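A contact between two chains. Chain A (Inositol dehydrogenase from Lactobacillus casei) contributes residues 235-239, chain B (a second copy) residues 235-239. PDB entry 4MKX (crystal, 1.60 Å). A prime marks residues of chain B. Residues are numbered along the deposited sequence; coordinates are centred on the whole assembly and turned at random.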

# COMPACT_ATOMS: atom_id res chain seq x y z
N GLY A 235 9.54 11.93 -22.39
CA GLY A 235 9.55 13.37 -22.41
C GLY A 235 8.88 13.89 -21.16
O GLY A 235 8.07 13.21 -20.53
N ALA A 236 9.24 15.10 -20.79
CA ALA A 236 8.65 15.74 -19.65
C ALA A 236 8.32 17.18 -20.00
O ALA A 236 8.99 17.79 -20.85
CB ALA A 236 9.60 15.68 -18.46
N ALA A 237 7.31 17.72 -19.35
CA ALA A 237 6.90 19.08 -19.62
C ALA A 237 6.45 19.79 -18.37
O ALA A 237 5.87 19.18 -17.45
CB ALA A 237 5.79 19.09 -20.67
N LEU A 238 6.69 21.10 -18.33
CA LEU A 238 6.16 21.94 -17.28
C LEU A 238 5.25 22.96 -17.95
O LEU A 238 5.59 23.50 -19.00
CB LEU A 238 7.30 22.65 -16.55
CG LEU A 238 6.92 23.56 -15.39
CD1 LEU A 238 6.21 22.78 -14.29
CD2 LEU A 238 8.21 24.22 -14.88
N MET A 239 4.10 23.21 -17.36
CA MET A 239 3.10 24.07 -17.98
C MET A 239 2.57 25.04 -16.95
O MET A 239 2.33 24.70 -15.79
CB MET A 239 1.95 23.21 -18.53
CG MET A 239 2.43 22.11 -19.44
SD MET A 239 1.09 21.34 -20.36
CE MET A 239 0.12 20.72 -19.00
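Chain B 235-239: GAALM

What lies at the centre of the contact? Leu238 meets Leu238′ across an exact two-fold axis, so each residue faces its own copy. Their CA atoms are 6.3 Å apart, the nearest CA pair in the register, and the CB atom of Leu238 packs 4.0 Å from the CB atom of Leu238′. On both residues the CA-to-CB bond points toward the other stretch. With chi1 at t and chi2 at p, each leucine carries its CD1 and CD2 atoms along the partner strand, and CD2 of Leu238 comes to 3.8 Å from the backbone N of Leu238′. The leucines account for most of the 230 Å² buried between the stretches.

Which residues surround this pair? Ala236′ also turns its CB toward chain A, and there it receives the side chain of Leu238: CD1 of Leu238 lies 4.0 Å from CB of Ala236′. The symmetry repeats the contact, with CB of Ala236 at 4.0 Å from CD1 of Leu238′. Two leucines and two alanines thus make a small apolar cluster, in which the single methyl of each alanine rests against a branched side chain. Ala237′ points its CB away from chain A and takes part chiefly through its backbone, its CA lying 4.1 Å from CD2 of Leu238.

How does the strand of chain B run over that of chain A? Residues 235 to 239 are extended in both copies and belong to strands that continue beyond both ends of the stretch. The phi and psi angles of chain B match those of chain A, running from -143/156° at Gly235′ to -119/137° at Leu238′ and -134/140° at Met239′. The strands run roughly antiparallel, with 143° between their N-to-C directions and a signed crossing angle of -143°. Their axes approach to 7.2 Å, and side chains fill the space between them. The alternation of an extended chain puts Ala236′ and Leu238′ on the facing side, while Gly235′ and Met239′ make no contact with the opposite stretch.

Does a polar edge hold the strands together? No hydrogen bond crosses between the two stretches. The polar atoms nearest the partner belong to the backbone, and what they meet is carbon: besides the amide N of Leu238′, the O atom of Ala236′ lies 4.0 Å from CD2 of Leu238. The direct contact between these segments therefore rests on apolar packing, buried within the assembly.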

# COMPACT_ATOMS: atom_id res chain seq x y z
N GLY B 235 6.19 25.78 -5.61
CA GLY B 235 6.89 26.03 -6.85
C GLY B 235 7.22 24.72 -7.51
O GLY B 235 7.32 23.68 -6.86
N ALA B 236 7.39 24.77 -8.82
CA ALA B 236 7.76 23.60 -9.56
C ALA B 236 8.84 23.97 -10.56
O ALA B 236 8.91 25.12 -11.02
CB ALA B 236 6.54 23.02 -10.28
N ALA B 237 9.68 23.01 -10.90
CA ALA B 237 10.76 23.26 -11.82
C ALA B 237 11.02 22.07 -12.72
O ALA B 237 10.86 20.91 -12.33
CB ALA B 237 12.03 23.62 -11.05
N LEU B 238 11.45 22.37 -13.95
CA LEU B 238 11.90 21.34 -14.86
C LEU B 238 13.36 21.65 -15.17
O LEU B 238 13.72 22.80 -15.38
CB LEU B 238 11.07 21.38 -16.14
CG LEU B 238 11.39 20.35 -17.21
CD1 LEU B 238 11.19 18.93 -16.68
CD2 LEU B 238 10.50 20.63 -18.42
N MET B 239 14.18 20.61 -15.19
CA MET B 239 15.62 20.80 -15.34
C MET B 239 16.15 19.82 -16.36
O MET B 239 15.75 18.65 -16.40
CB MET B 239 16.32 20.59 -13.99
CG MET B 239 15.73 21.42 -12.89
SD MET B 239 16.76 21.45 -11.42
CE MET B 239 16.74 19.71 -11.02